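Long-range contacts in YaeO (Vibrio cholerae serotype O1, PDB 6JIE), which inhibits Rho-dependent transcription termination by dissociating the Rho hexamer, probably by binding Rho directly: residues A[43-47]-A[58-63]; A[9-13]-A[74-80]; A[14-20]-A[32-37]. All coordinates share one frame; numbering follows the deposited sequence.

Contacts 2 and 3 hold helix 9-15 against the two antiparallel sheets, and contact 1 joins two strands of the second; the whole is consistent with an Sm-like fold. Contact 2 closes the longest loop, with contacts 1 and 3 nested inside it in series. Contacts 2 and 3 share the helix and lie closest, centres about 10 Å apart; Ala13 O and Leu18 N, 2.9 Å apart, tie them where the helix ends. Contacts 1 and 3 meet where Ile47 CG1 packs 3.9 Å from Cys14 SG. Between contacts 1 and 2, Leu63 CD1 comes within 3.8 Å of Ile10 CD1. A magnesium ion sits at contact 1; the Phe80 side chain of contact 2 is about 12 Å from this ion.

Contact 1: residues A[43-47]-A[58-63]; sequences KQECI and LETDQL. With MG (magnesium ion), chain C.
The side-chain amide of Gln44 lies over the carboxylate of Glu59, the two planes stacked and only 8° apart. Gln44 OE1 and Glu59 OE1, both acceptors, are 3.2 Å apart, so the pair relies on other partners: water 1 donates to Gln44 OE1 and weakly to Glu59 OE2, while water 5 donates to Glu59 OE1. Behind them strands 45-50 and 55-59 form an antiparallel hairpin. Ile47 and Leu58 exchange two backbone hydrogen bonds, and Thr60 N donates to Glu45 O at 3.0 Å. Cys46 and Glu59 make the non-hydrogen-bonded pair, with SG 4.1 Å from Glu59 CG. Thr60 CG2 lies 3.7 Å from Ile47 N, and OG1, between backbone N and carbonyl carbon (chi1 64°), reaches water 4, which donates weakly to Glu45 OE1. Ile47 CG2 meets Leu58 CB on the face covered by Leu22. In the 3-10 turn, Asp61 OD1 binds magnesium at 2.2 Å, and waters 5 and 6 are further ligands. Because water 5 also donates to Glu59 OE1, Glu59 is a second-shell partner of the metal, and the ion's positive charge probably helps offset the carboxylates of Glu59, Asp61 and nearby Glu45.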
ATOM      1  N   LYS A  43      19.714  -4.869  17.441  1.00 19.44           N
ATOM      2  CA  LYS A  43      20.447  -5.609  16.416  1.00 17.36           C
ATOM      3  C   LYS A  43      19.717  -6.867  15.984  1.00 18.08           C
ATOM      4  O   LYS A  43      20.348  -7.811  15.490  1.00 19.06           O
ATOM      5  CB  LYS A  43      21.874  -5.965  16.861  1.00 19.66           C
ATOM      6  CG  LYS A  43      22.676  -4.790  17.404  1.00 23.94           C
ATOM      7  CD  LYS A  43      22.765  -3.655  16.401  1.00 30.89           C
ATOM      8  CE  LYS A  43      23.846  -2.677  16.822  1.00 40.25           C
ATOM      9  NZ  LYS A  43      24.085  -2.730  18.294  1.00 46.34           N
ATOM     10  N   GLN A  44      18.398  -6.899  16.165  1.00 15.13           N
ATOM     11  CA  GLN A  44      17.566  -8.001  15.707  1.00 15.83           C
ATOM     12  C   GLN A  44      17.097  -7.721  14.288  1.00 12.60           C
ATOM     13  O   GLN A  44      16.803  -6.579  13.950  1.00 17.16           O
ATOM     14  CB  GLN A  44      16.361  -8.168  16.629  1.00 14.88           C
ATOM     15  CG  GLN A  44      16.756  -8.494  18.077  1.00 17.52           C
ATOM     16  CD  GLN A  44      15.663  -8.158  19.092  1.00 20.35           C
ATOM     17  OE1 GLN A  44      14.831  -7.277  18.866  1.00 22.70           O
ATOM     18  NE2 GLN A  44      15.672  -8.855  20.219  1.00 22.65           N
ATOM     19  N   GLU A  45      17.056  -8.765  13.457  1.00 14.83           N
ATOM     20  CA  GLU A  45      16.606  -8.602  12.077  1.00 16.93           C
ATOM     21  C   GLU A  45      15.122  -8.285  12.064  1.00 16.62           C
ATOM     22  O   GLU A  45      14.328  -8.979  12.705  1.00 18.15           O
ATOM     23  CB  GLU A  45      16.859  -9.867  11.257  1.00 25.37           C
ATOM     24  CG  GLU A  45      18.310 -10.279  11.086  1.00 38.39           C
ATOM     25  CD  GLU A  45      18.473 -11.336  10.008  1.00 55.40           C
ATOM     26  OE1 GLU A  45      18.182 -11.029   8.832  1.00 61.69           O
ATOM     27  OE2 GLU A  45      18.869 -12.476  10.334  1.00 62.67           O
ATOM     28  N   CYS A  46      14.746  -7.257  11.306  1.00 13.57           N
ATOM     29  CA  CYS A  46      13.364  -6.801  11.263  1.00 13.37           C
ATOM     30  C   CYS A  46      12.939  -6.551   9.826  1.00 13.17           C
ATOM     31  O   CYS A  46      13.761  -6.313   8.936  1.00 14.34           O
ATOM     32  CB  CYS A  46      13.171  -5.510  12.065  1.00 11.90           C
ATOM     33  SG  CYS A  46      13.359  -5.750  13.842  1.00 16.05           S
ATOM     34  N   ILE A  47      11.632  -6.599   9.610  1.00 13.43           N
ATOM     35  CA  ILE A  47      11.024  -5.983   8.437  1.00 10.33           C
ATOM     36  C   ILE A  47      10.435  -4.647   8.871  1.00 11.52           C
ATOM     37  O   ILE A  47       9.778  -4.560   9.913  1.00 11.13           O
ATOM     38  CB  ILE A  47       9.957  -6.892   7.809  1.00 10.83           C
ATOM     39  CG1 ILE A  47       9.216  -6.135   6.686  1.00 13.33           C
ATOM     40  CG2 ILE A  47       9.006  -7.391   8.864  1.00 10.34           C
ATOM     41  CD1 ILE A  47       8.198  -6.970   5.954  1.00 16.82           C
ATOM     42  N   LEU A  58       9.421  -4.918  12.912  1.00 11.59           N
ATOM     43  CA  LEU A  58       8.888  -6.172  13.421  1.00 11.90           C
ATOM     44  C   LEU A  58       9.911  -7.271  13.217  1.00 13.40           C
ATOM     45  O   LEU A  58      10.382  -7.488  12.096  1.00 16.00           O
ATOM     46  CB  LEU A  58       7.581  -6.526  12.714  1.00 11.69           C
ATOM     47  CG  LEU A  58       6.493  -5.480  12.926  1.00 19.29           C
ATOM     48  CD1 LEU A  58       5.330  -5.681  11.948  1.00 13.35           C
ATOM     49  CD2 LEU A  58       6.016  -5.589  14.358  1.00 19.68           C
ATOM     50  N   GLU A  59      10.230  -7.976  14.295  1.00 15.80           N
ATOM     51  CA  GLU A  59      11.292  -8.970  14.262  1.00 14.07           C
ATOM     52  C   GLU A  59      10.908 -10.126  13.357  1.00 14.76           C
ATOM     53  O   GLU A  59       9.873 -10.771  13.564  1.00 14.25           O
ATOM     54  CB  GLU A  59      11.561  -9.486  15.667  1.00 14.77           C
ATOM     55  CG  GLU A  59      12.145  -8.474  16.617  1.00 16.61           C
ATOM     56  CD  GLU A  59      12.110  -8.994  18.034  1.00 26.28           C
ATOM     57  OE1 GLU A  59      12.945  -9.861  18.393  1.00 27.38           O
ATOM     58  OE2 GLU A  59      11.215  -8.561  18.777  1.00 29.04           O
ATOM     59  N   THR A  60      11.763 -10.425  12.379  1.00 20.53           N
ATOM     60  CA  THR A  60      11.439 -11.516  11.475  1.00 13.69           C
ATOM     61  C   THR A  60      11.368 -12.849  12.205  1.00 14.00           C
ATOM     62  O   THR A  60      10.557 -13.700  11.820  1.00 17.22           O
ATOM     63  CB  THR A  60      12.436 -11.571  10.314  1.00 16.08           C
ATOM     64  OG1 THR A  60      13.754 -11.858  10.793  1.00 20.70           O
ATOM     65  CG2 THR A  60      12.426 -10.248   9.538  1.00 18.61           C
ATOM     66  N   ASP A  61      12.178 -13.042  13.268  1.00 15.76           N
ATOM     67  CA  ASP A  61      12.086 -14.262  14.070  1.00 17.40           C
ATOM     68  C   ASP A  61      10.741 -14.400  14.762  1.00 26.15           C
ATOM     69  O   ASP A  61      10.415 -15.491  15.245  1.00 25.18           O
ATOM     70  CB  ASP A  61      13.167 -14.319  15.162  1.00 19.75           C
ATOM     71  CG  ASP A  61      14.566 -14.483  14.611  1.00 41.37           C
ATOM     72  OD1 ASP A  61      15.512 -14.001  15.278  1.00 48.29           O
ATOM     73  OD2 ASP A  61      14.726 -15.084  13.527  1.00 34.52           O
ATOM     74  N   GLN A  62       9.977 -13.318  14.871  1.00 18.69           N
ATOM     75  CA  GLN A  62       8.684 -13.343  15.536  1.00 18.48           C
ATOM     76  C   GLN A  62       7.523 -13.391  14.557  1.00 15.19           C
ATOM     77  O   GLN A  62       6.370 -13.313  14.982  1.00 14.83           O
ATOM     78  CB  GLN A  62       8.549 -12.137  16.462  1.00 18.97           C
ATOM     79  CG  GLN A  62       9.522 -12.191  17.621  1.00 19.80           C
ATOM     80  CD  GLN A  62       9.284 -13.411  18.489  1.00 25.86           C
ATOM     81  OE1 GLN A  62       8.142 -13.823  18.696  1.00 23.84           O
ATOM     82  NE2 GLN A  62      10.361 -14.012  18.976  1.00 27.41           N
ATOM     83  N   LEU A  63       7.789 -13.531  13.262  1.00 14.54           N
ATOM     84  CA  LEU A  63       6.700 -13.594  12.293  1.00 16.62           C
ATOM     85  C   LEU A  63       6.085 -14.986  12.291  1.00 21.73           C
ATOM     86  O   LEU A  63       6.802 -15.993  12.275  1.00 23.24           O
ATOM     87  CB  LEU A  63       7.195 -13.251  10.893  1.00 11.31           C
ATOM     88  CG  LEU A  63       7.567 -11.791  10.691  1.00 17.85           C
ATOM     89  CD1 LEU A  63       8.335 -11.681   9.396  1.00 16.27           C
ATOM     90  CD2 LEU A  63       6.306 -10.956  10.654  1.00 19.45           C
TER
HETATM   91 MG    MG C 201      15.575 -13.405  17.412  1.00 32.73          MG
HETATM   92  O   HOH W   1      12.766  -6.470  20.552  1.00 49.19           O
HETATM   93  O   HOH W   2      14.400 -11.354  14.062  1.00 15.59           O
HETATM   94  O   HOH W   3      16.810 -13.066  12.946  1.00 28.87           O
HETATM   95  O   HOH W   4      15.734 -11.827   8.555  1.00 48.24           O
HETATM   96  O   HOH W   5      14.617 -11.404  16.953  1.00 24.62           O
HETATM   97  O   HOH W   6      13.895 -14.112  18.487  1.00 29.17           O

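Contact 2: residues A[9-13]-A[74-80]; sequences YIELA and HFSVIHF
The Tyr9 ring rests against Ile78 and Phe75, both on the same side of its plane, where helix 9-15 packs on edge strand 77-79 of the four-stranded antiparallel sheet and the loop before it. Ile78 CD1 sits over one face of the tyrosine in a CH-pi contact, 4.1 Å from the ring centroid and 20° off its normal. Phe75 approaches obliquely, its CD2 3.9 Å from Tyr9 CD1 and the ring planes at 76°. One turn on, Leu12 CD2 rests over a face of the His74 imidazole, another CH-pi contact, at 4.0 Å from the centroid. The same methyl lies near the plane of the Phe75 ring at its edge, as does Ala13 CB, 4.2 Å from Phe75 CZ. With CG between its backbone N and carbonyl carbon (chi1 57°), Phe75 points its ring at the helix. At the other end Ile10 CD1 meets Phe80 CZ at 3.5 Å, while Ile78 CG2 lies over one face of the Phe80 ring.

Further out, Met66 touches Tyr9, Ile10 and Phe75, and backbone hydrogen bonds of Ile78 with Met66 and of Phe80 with Ser64 join strand 77-79 to strand 63-68. Gln72 OE1 accepts bonds from the backbone N atoms of His74 and Phe75. Water 7, in the plane of the tyrosine ring, bridges the two segments: it is 2.7 Å from Tyr9 OH and donates to His74 O at 2.8 Å.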
ATOM      1  N   TYR A   9      10.958 -14.571   0.847  1.00 17.74           N
ATOM      2  CA  TYR A   9       9.735 -13.839   0.524  1.00 15.81           C
ATOM      3  C   TYR A   9       9.631 -12.518   1.280  1.00 15.05           C
ATOM      4  O   TYR A   9       8.975 -11.580   0.806  1.00 14.15           O
ATOM      5  CB  TYR A   9       8.516 -14.722   0.801  1.00 18.24           C
ATOM      6  CG  TYR A   9       8.328 -15.789  -0.249  1.00 21.89           C
ATOM      7  CD1 TYR A   9       7.937 -15.455  -1.541  1.00 27.85           C
ATOM      8  CD2 TYR A   9       8.553 -17.126   0.039  1.00 29.23           C
ATOM      9  CE1 TYR A   9       7.766 -16.420  -2.504  1.00 32.97           C
ATOM     10  CE2 TYR A   9       8.384 -18.101  -0.923  1.00 37.65           C
ATOM     11  CZ  TYR A   9       7.993 -17.742  -2.194  1.00 36.18           C
ATOM     12  OH  TYR A   9       7.824 -18.704  -3.163  1.00 43.65           O
ATOM     13  N   ILE A  10      10.265 -12.422   2.445  1.00 13.06           N
ATOM     14  CA  ILE A  10      10.358 -11.140   3.143  1.00 14.37           C
ATOM     15  C   ILE A  10      11.129 -10.139   2.297  1.00 20.67           C
ATOM     16  O   ILE A  10      10.692  -9.001   2.089  1.00 15.25           O
ATOM     17  CB  ILE A  10      11.020 -11.329   4.519  1.00 15.64           C
ATOM     18  CG1 ILE A  10      10.173 -12.266   5.376  1.00 23.55           C
ATOM     19  CG2 ILE A  10      11.211  -9.983   5.206  1.00 19.64           C
ATOM     20  CD1 ILE A  10       8.794 -11.748   5.634  1.00 30.07           C
ATOM     21  N   GLU A  11      12.295 -10.559   1.796  1.00 19.05           N
ATOM     22  CA  GLU A  11      13.099  -9.699   0.939  1.00 17.22           C
ATOM     23  C   GLU A  11      12.329  -9.301  -0.312  1.00 21.43           C
ATOM     24  O   GLU A  11      12.347  -8.133  -0.718  1.00 13.23           O
ATOM     25  CB  GLU A  11      14.393 -10.420   0.568  1.00 19.26           C
ATOM     26  CG  GLU A  11      15.234  -9.717  -0.490  1.00 31.63           C
ATOM     27  CD  GLU A  11      16.540 -10.434  -0.776  1.00 31.72           C
ATOM     28  OE1 GLU A  11      16.509 -11.610  -1.216  1.00 32.12           O
ATOM     29  OE2 GLU A  11      17.609  -9.823  -0.558  1.00 31.55           O
ATOM     30  N   LEU A  12      11.624 -10.255  -0.921  1.00 17.28           N
ATOM     31  CA  LEU A  12      10.871  -9.966  -2.135  1.00 13.46           C
ATOM     32  C   LEU A  12       9.721  -8.998  -1.876  1.00 14.70           C
ATOM     33  O   LEU A  12       9.477  -8.101  -2.688  1.00 14.03           O
ATOM     34  CB  LEU A  12      10.369 -11.270  -2.756  1.00 15.47           C
ATOM     35  CG  LEU A  12       9.523 -11.188  -4.018  1.00 19.18           C
ATOM     36  CD1 LEU A  12       9.830 -12.388  -4.885  1.00 28.40           C
ATOM     37  CD2 LEU A  12       8.040 -11.165  -3.688  1.00 18.43           C
ATOM     38  N   ALA A  13       8.998  -9.160  -0.761  1.00 14.22           N
ATOM     39  CA  ALA A  13       7.941  -8.212  -0.414  1.00 13.13           C
ATOM     40  C   ALA A  13       8.485  -6.797  -0.273  1.00 18.60           C
ATOM     41  O   ALA A  13       7.850  -5.831  -0.705  1.00 13.86           O
ATOM     42  CB  ALA A  13       7.244  -8.631   0.884  1.00 12.13           C
ATOM     43  N   HIS A  74       3.526 -13.878  -6.567  1.00 18.15           N
ATOM     44  CA  HIS A  74       4.596 -14.394  -5.725  1.00 17.21           C
ATOM     45  C   HIS A  74       4.072 -15.211  -4.552  1.00 16.40           C
ATOM     46  O   HIS A  74       4.582 -16.302  -4.291  1.00 21.69           O
ATOM     47  CB  HIS A  74       5.468 -13.242  -5.241  1.00 15.07           C
ATOM     48  CG  HIS A  74       5.954 -12.381  -6.359  1.00 18.10           C
ATOM     49  ND1 HIS A  74       6.890 -12.818  -7.266  1.00 23.96           N
ATOM     50  CD2 HIS A  74       5.589 -11.140  -6.755  1.00 16.30           C
ATOM     51  CE1 HIS A  74       7.107 -11.872  -8.162  1.00 21.48           C
ATOM     52  NE2 HIS A  74       6.328 -10.845  -7.878  1.00 16.87           N
ATOM     53  N   PHE A  75       3.061 -14.705  -3.846  1.00 15.63           N
ATOM     54  CA  PHE A  75       2.501 -15.452  -2.730  1.00 22.03           C
ATOM     55  C   PHE A  75       1.096 -14.956  -2.427  1.00 13.66           C
ATOM     56  O   PHE A  75       0.719 -13.825  -2.759  1.00 12.24           O
ATOM     57  CB  PHE A  75       3.382 -15.355  -1.469  1.00 14.86           C
ATOM     58  CG  PHE A  75       3.642 -13.948  -1.003  1.00 11.99           C
ATOM     59  CD1 PHE A  75       2.770 -13.322  -0.121  1.00 11.74           C
ATOM     60  CD2 PHE A  75       4.774 -13.263  -1.422  1.00 10.97           C
ATOM     61  CE1 PHE A  75       3.018 -12.033   0.318  1.00 13.37           C
ATOM     62  CE2 PHE A  75       5.028 -11.979  -0.994  1.00 12.37           C
ATOM     63  CZ  PHE A  75       4.147 -11.361  -0.112  1.00 15.49           C
ATOM     64  N   SER A  76       0.333 -15.834  -1.777  1.00 13.46           N
ATOM     65  CA  SER A  76      -0.895 -15.474  -1.084  1.00 10.81           C
ATOM     66  C   SER A  76      -0.603 -15.400   0.412  1.00 11.27           C
ATOM     67  O   SER A  76      -0.370 -14.309   0.951  1.00 14.51           O
ATOM     68  CB  SER A  76      -2.002 -16.483  -1.381  1.00 17.62           C
ATOM     69  OG  SER A  76      -2.440 -16.357  -2.724  1.00 24.50           O
ATOM     70  N   VAL A  77      -0.577 -16.552   1.090  1.00 16.48           N
ATOM     71  CA  VAL A  77      -0.216 -16.627   2.505  1.00 12.28           C
ATOM     72  C   VAL A  77       1.037 -17.479   2.658  1.00 11.99           C
ATOM     73  O   VAL A  77       1.090 -18.617   2.168  1.00 16.26           O
ATOM     74  CB  VAL A  77      -1.360 -17.198   3.361  1.00 14.14           C
ATOM     75  CG1 VAL A  77      -0.956 -17.188   4.829  1.00 14.98           C
ATOM     76  CG2 VAL A  77      -2.623 -16.392   3.161  1.00 17.67           C
ATOM     77  N   ILE A  78       2.040 -16.915   3.326  1.00 12.20           N
ATOM     78  CA  ILE A  78       3.286 -17.585   3.672  1.00 15.17           C
ATOM     79  C   ILE A  78       3.254 -17.837   5.167  1.00 15.63           C
ATOM     80  O   ILE A  78       3.007 -16.911   5.949  1.00 13.24           O
ATOM     81  CB  ILE A  78       4.514 -16.731   3.299  1.00 15.90           C
ATOM     82  CG1 ILE A  78       4.612 -16.538   1.778  1.00 24.76           C
ATOM     83  CG2 ILE A  78       5.784 -17.337   3.861  1.00 16.02           C
ATOM     84  CD1 ILE A  78       4.850 -17.807   1.008  1.00 26.43           C
ATOM     85  N   HIS A  79       3.482 -19.081   5.566  1.00 17.21           N
ATOM     86  CA  HIS A  79       3.564 -19.444   6.974  1.00 18.30           C
ATOM     87  C   HIS A  79       5.013 -19.752   7.318  1.00 23.51           C
ATOM     88  O   HIS A  79       5.657 -20.565   6.646  1.00 25.44           O
ATOM     89  CB  HIS A  79       2.662 -20.640   7.289  1.00 20.46           C
ATOM     90  CG  HIS A  79       1.199 -20.343   7.144  1.00 21.39           C
ATOM     91  ND1 HIS A  79       0.465 -19.720   8.133  1.00 22.63           N
ATOM     92  CD2 HIS A  79       0.336 -20.580   6.127  1.00 23.70           C
ATOM     93  CE1 HIS A  79      -0.785 -19.583   7.727  1.00 24.35           C
ATOM     94  NE2 HIS A  79      -0.890 -20.099   6.517  1.00 22.23           N
ATOM     95  N   PHE A  80       5.519 -19.114   8.367  1.00 24.51           N
ATOM     96  CA  PHE A  80       6.910 -19.271   8.770  1.00 27.90           C
ATOM     97  C   PHE A  80       7.056 -20.305   9.878  1.00 36.02           C
ATOM     98  O   PHE A  80       6.162 -20.482  10.709  1.00 35.08           O
ATOM     99  CB  PHE A  80       7.491 -17.938   9.247  1.00 22.74           C
ATOM    100  CG  PHE A  80       7.424 -16.851   8.223  1.00 27.71           C
ATOM    101  CD1 PHE A  80       8.337 -16.804   7.185  1.00 26.59           C
ATOM    102  CD2 PHE A  80       6.448 -15.871   8.298  1.00 23.31           C
ATOM    103  CE1 PHE A  80       8.278 -15.806   6.242  1.00 27.32           C
ATOM    104  CE2 PHE A  80       6.391 -14.866   7.356  1.00 23.73           C
ATOM    105  CZ  PHE A  80       7.312 -14.839   6.324  1.00 19.23           C
TER
HETATM  106  O   HOH W   7       6.937 -17.421  -5.361  1.00 33.45           O

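Contact 3: residues A[14-20]-A[32-37]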
ATOM      1  N   CYS A  14       9.651  -6.652   0.343  1.00 11.06           N
ATOM      2  CA  CYS A  14      10.266  -5.333   0.448  1.00  9.60           C
ATOM      3  C   CYS A  14      10.753  -4.825  -0.907  1.00 13.40           C
ATOM      4  O   CYS A  14      10.630  -3.628  -1.202  1.00 15.04           O
ATOM      5  CB  CYS A  14      11.418  -5.390   1.445  1.00 16.12           C
ATOM      6  SG  CYS A  14      10.868  -5.724   3.129  1.00 14.95           S
ATOM      7  N   LEU A  15      11.337  -5.707  -1.734  1.00 13.53           N
ATOM      8  CA  LEU A  15      11.861  -5.282  -3.031  1.00 14.44           C
ATOM      9  C   LEU A  15      10.777  -4.611  -3.861  1.00 15.84           C
ATOM     10  O   LEU A  15      11.014  -3.575  -4.495  1.00 16.32           O
ATOM     11  CB  LEU A  15      12.440  -6.486  -3.786  1.00 13.97           C
ATOM     12  CG  LEU A  15      13.041  -6.233  -5.158  1.00 15.62           C
ATOM     13  CD1 LEU A  15      14.292  -5.380  -5.001  1.00 23.14           C
ATOM     14  CD2 LEU A  15      13.347  -7.557  -5.857  1.00 17.13           C
ATOM     15  N   PHE A  16       9.577  -5.180  -3.860  1.00 11.80           N
ATOM     16  CA  PHE A  16       8.461  -4.671  -4.645  1.00 14.84           C
ATOM     17  C   PHE A  16       7.504  -3.796  -3.835  1.00 13.48           C
ATOM     18  O   PHE A  16       6.458  -3.402  -4.356  1.00 12.52           O
ATOM     19  CB  PHE A  16       7.692  -5.847  -5.259  1.00 13.80           C
ATOM     20  CG  PHE A  16       8.527  -6.696  -6.208  1.00 16.13           C
ATOM     21  CD1 PHE A  16       9.294  -6.101  -7.195  1.00 15.35           C
ATOM     22  CD2 PHE A  16       8.541  -8.073  -6.098  1.00 14.20           C
ATOM     23  CE1 PHE A  16      10.056  -6.869  -8.088  1.00 16.67           C
ATOM     24  CE2 PHE A  16       9.313  -8.850  -6.987  1.00 16.01           C
ATOM     25  CZ  PHE A  16      10.070  -8.235  -7.967  1.00 17.22           C
ATOM     26  N   HIS A  17       7.825  -3.494  -2.579  1.00 10.26           N
ATOM     27  CA  HIS A  17       6.958  -2.713  -1.689  1.00 11.96           C
ATOM     28  C   HIS A  17       5.528  -3.238  -1.706  1.00 15.16           C
ATOM     29  O   HIS A  17       4.566  -2.512  -1.970  1.00 12.87           O
ATOM     30  CB  HIS A  17       6.994  -1.227  -2.044  1.00 12.00           C
ATOM     31  CG  HIS A  17       8.333  -0.608  -1.808  1.00 13.79           C
ATOM     32  ND1 HIS A  17       9.031  -0.795  -0.637  1.00 19.07           N
ATOM     33  CD2 HIS A  17       9.116   0.166  -2.595  1.00 18.53           C
ATOM     34  CE1 HIS A  17      10.176  -0.141  -0.700  1.00 18.86           C
ATOM     35  NE2 HIS A  17      10.253   0.451  -1.877  1.00 18.77           N
ATOM     36  N   LEU A  18       5.408  -4.507  -1.409  1.00  8.64           N
ATOM     37  CA  LEU A  18       4.102  -5.135  -1.505  1.00 10.76           C
ATOM     38  C   LEU A  18       3.250  -4.796  -0.289  1.00 10.52           C
ATOM     39  O   LEU A  18       3.762  -4.764   0.829  1.00  9.64           O
ATOM     40  CB  LEU A  18       4.248  -6.647  -1.603  1.00  9.18           C
ATOM     41  CG  LEU A  18       4.915  -7.185  -2.868  1.00  9.86           C
ATOM     42  CD1 LEU A  18       4.858  -8.710  -2.862  1.00 13.32           C
ATOM     43  CD2 LEU A  18       4.233  -6.630  -4.110  1.00 11.24           C
ATOM     44  N   PRO A  19       1.942  -4.592  -0.475  1.00  9.29           N
ATOM     45  CA  PRO A  19       1.039  -4.499   0.676  1.00  8.69           C
ATOM     46  C   PRO A  19       0.868  -5.873   1.305  1.00 13.00           C
ATOM     47  O   PRO A  19       0.539  -6.839   0.613  1.00 11.19           O
ATOM     48  CB  PRO A  19      -0.270  -3.997   0.061  1.00  8.46           C
ATOM     49  CG  PRO A  19      -0.229  -4.503  -1.357  1.00 12.59           C
ATOM     50  CD  PRO A  19       1.232  -4.447  -1.755  1.00 13.03           C
ATOM     51  N   VAL A  20       1.100  -5.959   2.620  1.00 10.34           N
ATOM     52  CA  VAL A  20       1.069  -7.242   3.315  1.00  8.39           C
ATOM     53  C   VAL A  20       0.408  -7.108   4.676  1.00 10.96           C
ATOM     54  O   VAL A  20       0.410  -6.043   5.294  1.00 10.30           O
ATOM     55  CB  VAL A  20       2.469  -7.864   3.507  1.00  8.41           C
ATOM     56  CG1 VAL A  20       3.080  -8.230   2.143  1.00  9.68           C
ATOM     57  CG2 VAL A  20       3.389  -6.941   4.271  1.00 10.57           C
ATOM     58  N   GLY A  32       0.268  -3.238   6.245  1.00  8.04           N
ATOM     59  CA  GLY A  32       0.879  -2.056   5.660  1.00  9.94           C
ATOM     60  C   GLY A  32       1.672  -2.412   4.422  1.00 11.22           C
ATOM     61  O   GLY A  32       1.439  -3.449   3.806  1.00 12.02           O
ATOM     62  N   VAL A  33       2.621  -1.542   4.089  1.00  9.13           N
ATOM     63  CA  VAL A  33       3.483  -1.716   2.931  1.00  8.03           C
ATOM     64  C   VAL A  33       4.851  -2.179   3.411  1.00 10.04           C
ATOM     65  O   VAL A  33       5.457  -1.553   4.295  1.00 13.52           O
ATOM     66  CB  VAL A  33       3.586  -0.413   2.123  1.00 13.42           C
ATOM     67  CG1 VAL A  33       4.540  -0.592   0.927  1.00 17.54           C
ATOM     68  CG2 VAL A  33       2.190   0.021   1.679  1.00 17.91           C
ATOM     69  N   ALA A  34       5.329  -3.283   2.846  1.00  8.53           N
ATOM     70  CA  ALA A  34       6.653  -3.798   3.181  1.00  7.36           C
ATOM     71  C   ALA A  34       7.720  -2.843   2.666  1.00 14.75           C
ATOM     72  O   ALA A  34       7.859  -2.660   1.454  1.00 14.26           O
ATOM     73  CB  ALA A  34       6.846  -5.182   2.568  1.00  9.80           C
ATOM     74  N   ALA A  35       8.474  -2.238   3.579  1.00 14.05           N
ATOM     75  CA  ALA A  35       9.383  -1.155   3.231  1.00 13.12           C
ATOM     76  C   ALA A  35      10.817  -1.625   3.044  1.00 15.94           C
ATOM     77  O   ALA A  35      11.434  -1.343   2.010  1.00 16.90           O
ATOM     78  CB  ALA A  35       9.324  -0.065   4.306  1.00 17.30           C
ATOM     79  N   ASP A  36      11.366  -2.327   4.028  1.00 12.23           N
ATOM     80  CA  ASP A  36      12.775  -2.681   3.982  1.00 10.44           C
ATOM     81  C   ASP A  36      13.037  -3.705   5.073  1.00 10.53           C
ATOM     82  O   ASP A  36      12.219  -3.906   5.980  1.00 16.67           O
ATOM     83  CB  ASP A  36      13.667  -1.446   4.164  1.00 22.75           C
ATOM     84  CG  ASP A  36      15.076  -1.648   3.622  1.00 33.55           C
ATOM     85  OD1 ASP A  36      15.405  -2.760   3.151  1.00 38.08           O
ATOM     86  OD2 ASP A  36      15.863  -0.683   3.666  1.00 40.88           O
ATOM     87  N   THR A  37      14.171  -4.373   4.955  1.00 13.42           N
ATOM     88  CA  THR A  37      14.690  -5.185   6.038  1.00 18.42           C
ATOM     89  C   THR A  37      15.831  -4.416   6.681  1.00 18.95           C
ATOM     90  O   THR A  37      16.648  -3.801   5.989  1.00 24.35           O
ATOM     91  CB  THR A  37      15.173  -6.546   5.538  1.00 26.41           C
ATOM     92  OG1 THR A  37      16.040  -6.352   4.417  1.00 23.59           O
ATOM     93  CG2 THR A  37      13.990  -7.408   5.105  1.00 25.28           C
TER
HETATM   94  O   HOH W   8      12.950  -2.011  -0.941  1.00 37.23           O
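Cys14, in the last turn of helix 9-15, pushes its thiol against the bend in strand 33-39. SG lies 3.5 Å from Asp36 C and 4.1 Å from both Ala34 CB and Thr37 CG2, and Ile47 flanks it. The backbone O of Cys14 accepts from water 8, which donates only weakly to Ala35 O. Phe16 is the first residue to leave helical geometry, and His17, with positive phi, is the C-prime residue of a Schellman motif: His17 N bonds Cys14 O and Leu18 N reaches Ala13 O. With CG anti to its carbonyl carbon (chi1 -66°), the imidazole of His17 turns an edge to the strand. ND1 donates to Ala34 O at 3.0 Å, nearly straight at 168° and used in plane by both partners: the donor lies in the carbonyl plane, on a lone pair, and the oxygen lies in the ring plane. CE1 adds a contact with Ala35 O at the same edge, and Cys14 O sits over one ring face. This bond fixes the rotation of the ring, which also stacks with Tyr7 of the second subunit. Val33 CG1 packs 3.5 Å from His17 O.

The chain then straightens. Leu18 O accepts from Ala34 N, Pro19 pairs with Val33 across a non-hydrogen-bonded site, and Val20 and Gly32 exchange two backbone bonds, Val20 N to Gly32 O being 2.8 Å. Val20 CG2 meets Ala34 CB beside Ile47 and Leu49. At Gly32 the strand turns a corner from one sheet to the other, and Ala35 and Asp36, both facing Ala48, form a classic beta bulge. An N-terminal helix leading into a strongly bent antiparallel sheet is typical of the Sm-like fold, consistent with the reported structural homology to Hfq.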